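PDB 6DY3: N-acylethanolamine-hydrolyzing acid amidase beta-subunit, which probably hydrolyses bioactive fatty acid amides such as N-palmitoylethanolamine to ethanolamine and free fatty acids, as the catalytic subunit of an alpha-beta heterodimer matured by autocatalytic cleavage. Local coordinates for residues B[69-74]-B[163-168]; B[120-125]-B[137-142]; B[158-163]-B[173-178]. One frame throughout, in Å; residues are numbered along the deposited sequence.

Contact 1: residues B[69-74]-B[163-168]; sequences NARYSG and NFDNWK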
loop_
_atom_site.group_PDB
_atom_site.type_symbol
_atom_site.label_atom_id
_atom_site.label_comp_id
_atom_site.label_asym_id
_atom_site.label_seq_id
_atom_site.Cartn_x
_atom_site.Cartn_y
_atom_site.Cartn_z
ATOM N N ASN B 69 4.836 3.129 -1.568
ATOM C CA ASN B 69 6.092 2.406 -1.443
ATOM C C ASN B 69 6.876 2.976 -0.269
ATOM O O ASN B 69 7.031 4.195 -0.150
ATOM C CB ASN B 69 6.926 2.511 -2.721
ATOM C CG ASN B 69 6.259 1.863 -3.916
ATOM O OD1 ASN B 69 5.085 1.484 -3.862
ATOM N ND2 ASN B 69 7.008 1.735 -5.012
ATOM N N ALA B 70 7.381 2.097 0.585
ATOM C CA ALA B 70 8.279 2.544 1.631
ATOM C C ALA B 70 9.558 3.068 0.998
ATOM O O ALA B 70 9.969 2.630 -0.079
ATOM C CB ALA B 70 8.588 1.406 2.597
ATOM N N ARG B 71 10.178 4.035 1.668
ATOM C CA ARG B 71 11.379 4.687 1.163
ATOM C C ARG B 71 12.488 4.461 2.177
ATOM O O ARG B 71 12.376 4.893 3.330
ATOM C CB ARG B 71 11.139 6.180 0.939
ATOM C CG ARG B 71 12.168 6.871 0.086
ATOM C CD ARG B 71 11.767 8.316 -0.123
ATOM N NE ARG B 71 12.714 9.049 -0.951
ATOM C CZ ARG B 71 12.635 10.353 -1.184
ATOM N NH1 ARG B 71 11.650 11.063 -0.646
ATOM N NH2 ARG B 71 13.535 10.950 -1.953
ATOM N N TYR B 72 13.546 3.784 1.745
ATOM C CA TYR B 72 14.666 3.433 2.608
ATOM C C TYR B 72 15.912 4.154 2.124
ATOM O O TYR B 72 16.371 3.930 0.999
ATOM C CB TYR B 72 14.903 1.919 2.625
ATOM C CG TYR B 72 13.668 1.113 2.938
ATOM C CD1 TYR B 72 13.080 1.175 4.196
ATOM C CD2 TYR B 72 13.097 0.275 1.983
ATOM C CE1 TYR B 72 11.950 0.437 4.496
ATOM C CE2 TYR B 72 11.969 -0.472 2.272
ATOM C CZ TYR B 72 11.397 -0.387 3.534
ATOM O OH TYR B 72 10.271 -1.119 3.841
ATOM N N SER B 73 16.464 4.997 2.981
ATOM C CA SER B 73 17.711 5.687 2.710
ATOM C C SER B 73 18.761 5.162 3.681
ATOM O O SER B 73 18.486 4.300 4.524
ATOM C CB SER B 73 17.526 7.202 2.842
ATOM O OG SER B 73 16.513 7.680 1.966
ATOM N N GLY B 74 19.978 5.669 3.553
ATOM C CA GLY B 74 21.042 5.269 4.442
ATOM C C GLY B 74 20.812 5.791 5.848
ATOM O O GLY B 74 19.806 6.426 6.167
ATOM N N ASN B 163 11.794 1.457 -3.835
ATOM C CA ASN B 163 11.969 1.740 -2.420
ATOM C C ASN B 163 13.148 2.649 -2.098
ATOM O O ASN B 163 13.293 3.047 -0.938
ATOM C CB ASN B 163 12.162 0.423 -1.655
ATOM C CG ASN B 163 10.943 -0.456 -1.708
ATOM O OD1 ASN B 163 11.033 -1.629 -2.083
ATOM N ND2 ASN B 163 9.792 0.096 -1.331
ATOM N N PHE B 164 14.010 2.963 -3.054
ATOM C CA PHE B 164 15.280 3.606 -2.745
ATOM C C PHE B 164 15.412 4.934 -3.487
ATOM O O PHE B 164 14.514 5.364 -4.213
ATOM C CB PHE B 164 16.443 2.676 -3.095
ATOM C CG PHE B 164 16.253 1.259 -2.622
ATOM C CD1 PHE B 164 16.345 0.941 -1.280
ATOM C CD2 PHE B 164 16.008 0.244 -3.525
ATOM C CE1 PHE B 164 16.175 -0.350 -0.847
ATOM C CE2 PHE B 164 15.842 -1.057 -3.095
ATOM C CZ PHE B 164 15.929 -1.351 -1.753
ATOM N N ASP B 165 16.546 5.601 -3.253
ATOM C CA ASP B 165 16.915 6.830 -3.951
ATOM C C ASP B 165 18.425 6.828 -4.187
ATOM O O ASP B 165 19.140 5.912 -3.766
ATOM C CB ASP B 165 16.450 8.073 -3.174
ATOM C CG ASP B 165 16.650 7.936 -1.687
ATOM O OD1 ASP B 165 17.656 7.319 -1.281
ATOM O OD2 ASP B 165 15.801 8.445 -0.922
ATOM N N ASN B 166 18.907 7.857 -4.876
ATOM C CA ASN B 166 20.348 8.068 -5.113
ATOM C C ASN B 166 20.910 6.837 -5.833
ATOM O O ASN B 166 20.227 6.260 -6.693
ATOM C CB ASN B 166 21.004 8.400 -3.796
ATOM C CG ASN B 166 20.503 9.706 -3.217
ATOM O OD1 ASN B 166 20.433 10.721 -3.917
ATOM N ND2 ASN B 166 20.108 9.679 -1.950
ATOM N N TRP B 167 22.139 6.424 -5.520
ATOM C CA TRP B 167 22.769 5.324 -6.243
ATOM C C TRP B 167 21.916 4.066 -6.194
ATOM O O TRP B 167 21.753 3.378 -7.208
ATOM C CB TRP B 167 24.154 5.033 -5.657
ATOM C CG TRP B 167 25.090 6.199 -5.647
ATOM C CD1 TRP B 167 25.427 6.968 -4.576
ATOM C CD2 TRP B 167 25.826 6.721 -6.760
ATOM N NE1 TRP B 167 26.327 7.937 -4.951
ATOM C CE2 TRP B 167 26.584 7.806 -6.288
ATOM C CE3 TRP B 167 25.914 6.375 -8.109
ATOM C CZ2 TRP B 167 27.416 8.546 -7.116
ATOM C CZ3 TRP B 167 26.735 7.114 -8.925
ATOM C CH2 TRP B 167 27.476 8.185 -8.430
ATOM N N LYS B 168 21.381 3.734 -5.018
ATOM C CA LYS B 168 20.663 2.473 -4.872
ATOM C C LYS B 168 19.430 2.433 -5.763
ATOM O O LYS B 168 19.059 1.364 -6.260
ATOM C CB LYS B 168 20.281 2.252 -3.407
ATOM C CG LYS B 168 19.690 0.879 -3.122
ATOM C CD LYS B 168 20.767 -0.187 -3.112
ATOM C CE LYS B 168 20.189 -1.583 -2.906
ATOM N NZ LYS B 168 19.559 -1.748 -1.567
HETATM O O HOH W 1 18.277 3.978 -0.837
#
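Asn-163 sits at the middle of this contact and grips the other segment through both its backbone and its side chain. With CG anti to its own carbonyl carbon (chi1 -65°), the amide swings beside the chain, and ND2 gives a hydrogen bond of 2.8 Å to Ala-70 O. The N-H runs nearly straight, lies close to the amide plane and lands on a lone pair in the carbonyl plane. Two residues on, Tyr-72 N meets Asn-163 O at 2.8 Å, this time almost along the C=O axis, and holds the backbone. The ND2 bond, together with one from Cys-1 N, the amino group of the probable nucleophile, to OD1, sets the amide's rotation. This is the N-terminal nucleophile (Ntn) hydrolase arrangement, in which the free N-terminus lies between two antiparallel sheets; the contact bridges the end of strand 64-70 in one and the turn after strand 158-161 in the other. Tyr-72 runs alongside Asn-163, pointing the same way, its CD2 3.8 Å from Asn-163 CB with ring and amide planes 52° apart. Its hydroxyl bonds Asp-100 of the alpha subunit, and its ring stacks on Phe-104 of that chain. On the far flank Asp-165 takes the crowded chi1 position (40°), which brings OD2 3.1 Å from Arg-71 NE. That salt bridge is a bent, weak hydrogen bond, the two side chains crossing at about a right angle; Arg-71 NH1 is held more firmly by Asn-140. Ser-73 OG lies 3.1 Å from the same OD2, with OD1 also within weak reach.

Contact 2: residues B[120-125]-B[137-142]; sequences SPSYII and ISRNRW
CG1 of both Ile-124 and Ile-137 lies anti to the carbonyl carbon (chi1 -59° and -60°), and the paired side chains meet at their branching carbons, CB of Ile-124 4.0 Å from CB of Ile-137. Arg-139, on the same face of the sheet as these two and Ser-122, starts the same way, then bends at chi2 and chi3, so its CG lies 4.1 Å from Ile-124 CD1 while the guanidinium turns off to the carbonyls of Phe-113 and Arg-115. Ser-122 OG, in the crowded position at chi1 54°, folds back to Ser-120 O at 3.0 Å, with the donor above the carbonyl plane. On the opposite face, Tyr-123 presents a ring edge to Ser-138 OG, which lies in the ring plane 3.5 Å from Tyr-123 CE1; the tyrosine hydroxyl bonds Phe-164 O. Just before strand 122-127, Pro-121 CG packs obliquely against Trp-142 CZ3 at 3.6 Å. Arg-141 CG lies over the centre of one face of the tryptophan ring; the peptide joining these two residues is cis. Between the backbones, Ile-124 and Ile-137 exchange two nearly straight bonds; the pair Ser-122 and Arg-139 is looser, one of its two bonds being weak. The whole is an antiparallel beta hairpin, strands 122-127 and 134-139, within one sheet of the Ntn-hydrolase sandwich.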
loop_
_atom_site.group_PDB
_atom_site.type_symbol
_atom_site.label_atom_id
_atom_site.label_comp_id
_atom_site.label_asym_id
_atom_site.label_seq_id
_atom_site.Cartn_x
_atom_site.Cartn_y
_atom_site.Cartn_z
ATOM N N SER B 120 5.931 9.863 7.111
ATOM C CA SER B 120 7.011 8.903 6.986
ATOM C C SER B 120 7.553 8.934 5.557
ATOM O O SER B 120 6.762 8.980 4.602
ATOM C CB SER B 120 6.513 7.504 7.340
ATOM O OG SER B 120 7.585 6.583 7.435
ATOM N N PRO B 121 8.873 8.942 5.364
ATOM C CA PRO B 121 9.408 8.967 3.997
ATOM C C PRO B 121 8.883 7.788 3.193
ATOM O O PRO B 121 8.848 6.651 3.666
ATOM C CB PRO B 121 10.923 8.895 4.206
ATOM C CG PRO B 121 11.140 9.438 5.566
ATOM C CD PRO B 121 9.949 9.005 6.365
ATOM N N SER B 122 8.454 8.072 1.971
ATOM C CA SER B 122 7.788 7.070 1.155
ATOM C C SER B 122 7.579 7.659 -0.233
ATOM O O SER B 122 7.837 8.841 -0.476
ATOM C CB SER B 122 6.459 6.643 1.782
ATOM O OG SER B 122 5.649 7.775 2.038
ATOM N N TYR B 123 7.112 6.812 -1.142
ATOM C CA TYR B 123 6.663 7.235 -2.459
ATOM C C TYR B 123 5.181 6.925 -2.567
ATOM O O TYR B 123 4.777 5.767 -2.426
ATOM C CB TYR B 123 7.426 6.519 -3.568
ATOM C CG TYR B 123 8.897 6.849 -3.643
ATOM C CD1 TYR B 123 9.328 8.100 -4.072
ATOM C CD2 TYR B 123 9.859 5.898 -3.319
ATOM C CE1 TYR B 123 10.673 8.398 -4.157
ATOM C CE2 TYR B 123 11.206 6.189 -3.405
ATOM C CZ TYR B 123 11.605 7.438 -3.824
ATOM O OH TYR B 123 12.947 7.726 -3.910
ATOM N N ILE B 124 4.383 7.952 -2.835
ATOM C CA ILE B 124 2.950 7.803 -3.054
ATOM C C ILE B 124 2.705 7.964 -4.547
ATOM O O ILE B 124 2.981 9.026 -5.121
ATOM C CB ILE B 124 2.140 8.822 -2.237
ATOM C CG1 ILE B 124 2.429 8.639 -0.744
ATOM C CG2 ILE B 124 0.655 8.662 -2.521
ATOM C CD1 ILE B 124 1.800 9.679 0.149
ATOM N N ILE B 125 2.197 6.910 -5.175
ATOM C CA ILE B 125 1.940 6.882 -6.611
ATOM C C ILE B 125 0.436 6.972 -6.807
ATOM O O ILE B 125 -0.316 6.139 -6.288
ATOM C CB ILE B 125 2.513 5.616 -7.266
ATOM C CG1 ILE B 125 4.044 5.604 -7.177
ATOM C CG2 ILE B 125 2.065 5.505 -8.714
ATOM C CD1 ILE B 125 4.600 5.037 -5.885
ATOM N N ILE B 137 4.637 10.982 -5.795
ATOM C CA ILE B 137 4.816 11.944 -4.713
ATOM C C ILE B 137 5.920 11.426 -3.804
ATOM O O ILE B 137 5.808 10.336 -3.230
ATOM C CB ILE B 137 3.512 12.163 -3.932
ATOM C CG1 ILE B 137 2.424 12.697 -4.868
ATOM C CG2 ILE B 137 3.750 13.106 -2.747
ATOM C CD1 ILE B 137 1.047 12.777 -4.242
ATOM N N SER B 138 6.982 12.207 -3.666
ATOM C CA SER B 138 8.120 11.835 -2.836
ATOM C C SER B 138 7.976 12.524 -1.487
ATOM O O SER B 138 8.155 13.741 -1.383
ATOM C CB SER B 138 9.433 12.228 -3.507
ATOM O OG SER B 138 9.526 11.633 -4.786
ATOM N N ARG B 139 7.647 11.746 -0.460
ATOM C CA ARG B 139 7.637 12.252 0.907
ATOM C C ARG B 139 9.069 12.217 1.419
ATOM O O ARG B 139 9.653 11.138 1.584
ATOM C CB ARG B 139 6.710 11.418 1.789
ATOM C CG ARG B 139 5.255 11.430 1.341
ATOM C CD ARG B 139 4.685 12.844 1.285
ATOM N NE ARG B 139 4.994 13.620 2.482
ATOM C CZ ARG B 139 4.410 14.768 2.802
ATOM N NH1 ARG B 139 3.474 15.283 2.023
ATOM N NH2 ARG B 139 4.762 15.398 3.909
ATOM N N ASN B 140 9.635 13.390 1.672
ATOM C CA ASN B 140 11.033 13.509 2.052
ATOM C C ASN B 140 11.163 13.591 3.564
ATOM O O ASN B 140 10.182 13.738 4.294
ATOM C CB ASN B 140 11.667 14.741 1.397
ATOM C CG ASN B 140 11.587 14.707 -0.114
ATOM O OD1 ASN B 140 11.847 13.679 -0.736
ATOM N ND2 ASN B 140 11.214 15.832 -0.715
ATOM N N ARG B 141 12.403 13.488 4.026
ATOM C CA ARG B 141 12.716 13.667 5.431
ATOM C C ARG B 141 12.570 15.157 5.787
ATOM O O ARG B 141 13.349 15.975 5.282
ATOM C CB ARG B 141 14.130 13.190 5.735
ATOM C CG ARG B 141 14.298 11.689 5.630
ATOM C CD ARG B 141 15.748 11.293 5.817
ATOM N NE ARG B 141 15.914 9.849 5.964
ATOM C CZ ARG B 141 17.094 9.233 6.018
ATOM N NH1 ARG B 141 18.217 9.937 5.931
ATOM N NH2 ARG B 141 17.151 7.911 6.161
ATOM N N TRP B 142 11.604 15.541 6.633
ATOM C CA TRP B 142 10.603 14.656 7.253
ATOM C C TRP B 142 9.209 15.237 7.111
ATOM O O TRP B 142 8.253 14.702 7.669
ATOM C CB TRP B 142 10.928 14.442 8.733
ATOM C CG TRP B 142 12.251 13.772 8.966
ATOM C CD1 TRP B 142 13.447 14.381 9.201
ATOM C CD2 TRP B 142 12.507 12.362 8.997
ATOM N NE1 TRP B 142 14.433 13.441 9.368
ATOM C CE2 TRP B 142 13.883 12.193 9.246
ATOM C CE3 TRP B 142 11.707 11.229 8.835
ATOM C CZ2 TRP B 142 14.476 10.936 9.342
ATOM C CZ3 TRP B 142 12.298 9.982 8.926
ATOM C CH2 TRP B 142 13.670 9.845 9.178
#

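Contact 3: residues B[158-163]-B[173-178]; sequences FLVETN and DRRITA
Helix 173-185 lies against one sheet of the Ntn-hydrolase alpha-beta-beta-alpha sandwich, and here its first turns run nearly antiparallel to strand 158-161, the axes 8.4 Å apart. Two neighbouring arginines straddle the strand and its following turn with different conformations. Arg-175 is extended, CG anti to the backbone N (chi1 -171°) and the chain straight to NE, so its methylenes run obliquely across Val-160 and its head reaches the strand backbone. Val-160, with CG1 also anti to its N, sets that methyl 3.9 Å from Arg-175 CG and 4.1 Å from Ala-178 CB. Beyond it, Thr-162 points its methyl at the helix, CG2 3.9 Å from Arg-175 CB, while OG1, in the crowded chi1 position, bonds Asp-172. Arg-175 NE gives its N-H to Val-160 O at 3.2 Å, well above the carbonyl plane. Glu-161 OE2 is a further neighbour of that NE; at 4.2 Å it lies well out of the guanidinium plane, so its charge may favour the cation but it takes no N-H from it, and its other oxygen pairs with Lys-169. Arg-174 instead bends at chi3 (-58°), curling its guanidinium past Thr-162, whose CG2 lies over one face. Asp-20 and Asp-172 form salt bridges with NH1 and NH2, and these acids probably hold the group in place and keep it charged. From there it acts as a second-shell partner of Asn-163, a residue probably important for activity: Arg-174 NH2 donates to Asn-163 OD1 at 3.3 Å, the oxygen near the guanidinium plane but the donor above the amide carbonyl plane.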
loop_
_atom_site.group_PDB
_atom_site.type_symbol
_atom_site.label_atom_id
_atom_site.label_comp_id
_atom_site.label_asym_id
_atom_site.label_seq_id
_atom_site.Cartn_x
_atom_site.Cartn_y
_atom_site.Cartn_z
ATOM N N PHE B 158 5.114 7.065 -18.771
ATOM C CA PHE B 158 5.074 6.146 -17.640
ATOM C C PHE B 158 5.946 6.657 -16.499
ATOM O O PHE B 158 6.860 7.463 -16.689
ATOM C CB PHE B 158 5.512 4.720 -18.041
ATOM C CG PHE B 158 6.919 4.631 -18.563
ATOM C CD1 PHE B 158 7.993 4.542 -17.698
ATOM C CD2 PHE B 158 7.163 4.610 -19.919
ATOM C CE1 PHE B 158 9.283 4.458 -18.179
ATOM C CE2 PHE B 158 8.453 4.524 -20.406
ATOM C CZ PHE B 158 9.513 4.447 -19.533
ATOM N N LEU B 159 5.635 6.172 -15.298
ATOM C CA LEU B 159 6.396 6.458 -14.089
ATOM C C LEU B 159 6.625 5.152 -13.344
ATOM O O LEU B 159 5.703 4.340 -13.212
ATOM C CB LEU B 159 5.665 7.447 -13.181
ATOM C CG LEU B 159 5.522 8.876 -13.695
ATOM C CD1 LEU B 159 4.466 9.616 -12.903
ATOM C CD2 LEU B 159 6.847 9.598 -13.620
ATOM N N VAL B 160 7.855 4.945 -12.874
ATOM C CA VAL B 160 8.235 3.738 -12.147
ATOM C C VAL B 160 8.989 4.137 -10.887
ATOM O O VAL B 160 9.911 4.958 -10.941
ATOM C CB VAL B 160 9.100 2.795 -13.007
ATOM C CG1 VAL B 160 9.459 1.534 -12.218
ATOM C CG2 VAL B 160 8.379 2.440 -14.290
ATOM N N GLU B 161 8.631 3.523 -9.764
ATOM C CA GLU B 161 9.299 3.818 -8.509
ATOM C C GLU B 161 9.336 2.559 -7.651
ATOM O O GLU B 161 8.423 1.733 -7.698
ATOM C CB GLU B 161 8.593 4.973 -7.771
ATOM C CG GLU B 161 9.451 5.656 -6.717
ATOM C CD GLU B 161 10.801 6.108 -7.265
ATOM O OE1 GLU B 161 10.831 7.098 -8.032
ATOM O OE2 GLU B 161 11.828 5.465 -6.944
ATOM N N THR B 162 10.411 2.413 -6.867
ATOM C CA THR B 162 10.531 1.291 -5.942
ATOM C C THR B 162 10.730 1.857 -4.542
ATOM O O THR B 162 9.913 2.658 -4.098
ATOM C CB THR B 162 11.622 0.329 -6.388
ATOM O OG1 THR B 162 12.881 1.020 -6.433
ATOM C CG2 THR B 162 11.319 -0.233 -7.749
ATOM N N ASN B 163 11.794 1.457 -3.835
ATOM C CA ASN B 163 11.969 1.740 -2.420
ATOM C C ASN B 163 13.148 2.649 -2.098
ATOM O O ASN B 163 13.293 3.047 -0.938
ATOM C CB ASN B 163 12.162 0.423 -1.655
ATOM C CG ASN B 163 10.943 -0.456 -1.708
ATOM O OD1 ASN B 163 11.033 -1.629 -2.083
ATOM N ND2 ASN B 163 9.792 0.096 -1.331
ATOM N N ASP B 173 17.488 -3.396 -9.878
ATOM C CA ASP B 173 17.185 -4.217 -11.043
ATOM C C ASP B 173 15.687 -4.273 -11.320
ATOM O O ASP B 173 15.278 -4.413 -12.478
ATOM C CB ASP B 173 17.740 -5.627 -10.839
ATOM C CG ASP B 173 18.415 -6.178 -12.080
ATOM O OD1 ASP B 173 18.212 -5.618 -13.181
ATOM O OD2 ASP B 173 19.159 -7.175 -11.949
ATOM N N ARG B 174 14.859 -4.194 -10.276
ATOM C CA ARG B 174 13.413 -4.143 -10.475
ATOM C C ARG B 174 13.016 -2.907 -11.271
ATOM O O ARG B 174 12.220 -2.986 -12.213
ATOM C CB ARG B 174 12.693 -4.155 -9.130
ATOM C CG ARG B 174 12.919 -5.411 -8.310
ATOM C CD ARG B 174 12.323 -5.267 -6.919
ATOM N NE ARG B 174 12.896 -4.130 -6.208
ATOM C CZ ARG B 174 12.497 -3.711 -5.010
ATOM N NH1 ARG B 174 11.512 -4.334 -4.383
ATOM N NH2 ARG B 174 13.082 -2.663 -4.444
ATOM N N ARG B 175 13.553 -1.747 -10.890
ATOM C CA ARG B 175 13.195 -0.509 -11.573
ATOM C C ARG B 175 13.762 -0.470 -12.986
ATOM O O ARG B 175 13.073 -0.053 -13.924
ATOM C CB ARG B 175 13.688 0.688 -10.761
ATOM C CG ARG B 175 13.177 2.027 -11.258
ATOM C CD ARG B 175 13.556 3.159 -10.316
ATOM N NE ARG B 175 13.064 4.437 -10.812
ATOM C CZ ARG B 175 13.718 5.196 -11.683
ATOM N NH1 ARG B 175 14.899 4.817 -12.154
ATOM N NH2 ARG B 175 13.193 6.341 -12.085
ATOM N N ILE B 176 15.008 -0.910 -13.163
ATOM C CA ILE B 176 15.627 -0.899 -14.488
ATOM C C ILE B 176 14.854 -1.798 -15.445
ATOM O O ILE B 176 14.564 -1.420 -16.587
ATOM C CB ILE B 176 17.106 -1.321 -14.394
ATOM C CG1 ILE B 176 17.889 -0.330 -13.526
ATOM C CG2 ILE B 176 17.727 -1.425 -15.785
ATOM C CD1 ILE B 176 19.249 -0.831 -13.104
ATOM N N THR B 177 14.527 -3.011 -15.001
ATOM C CA THR B 177 13.837 -3.956 -15.870
ATOM C C THR B 177 12.468 -3.431 -16.281
ATOM O O THR B 177 12.094 -3.496 -17.457
ATOM C CB THR B 177 13.708 -5.304 -15.163
ATOM O OG1 THR B 177 15.016 -5.817 -14.884
ATOM C CG2 THR B 177 12.931 -6.299 -16.019
ATOM N N ALA B 178 11.706 -2.900 -15.323
ATOM C CA ALA B 178 10.371 -2.404 -15.640
ATOM C C ALA B 178 10.429 -1.275 -16.660
ATOM O O ALA B 178 9.565 -1.181 -17.539
ATOM C CB ALA B 178 9.665 -1.941 -14.364
#

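How the contacts relate
Asn-163 belongs to both contact 1 and contact 3, and its side chain is about 4 Å from that of Cys-1, the probable nucleophile. Contact 1 fixes it from one sheet and contact 3 from the helix beneath the other, their centres about 12 Å apart. Asn-69 adds a second tie, its ND2 3.2 Å from Thr-162 O, and its side chain comes about 3 Å from that of Arg-17. Contact 2 stands one shell farther out, its centre about 10 Å from that of contact 1: Asn-140 OD1 takes Arg-71 NH1 at 2.6 Å, and Asn-69 N pairs with Tyr-123 O. The Tyr-123 ring also reaches contact 3, its CG 3.3 Å from Glu-161 CG, so this side chain touches all three regions.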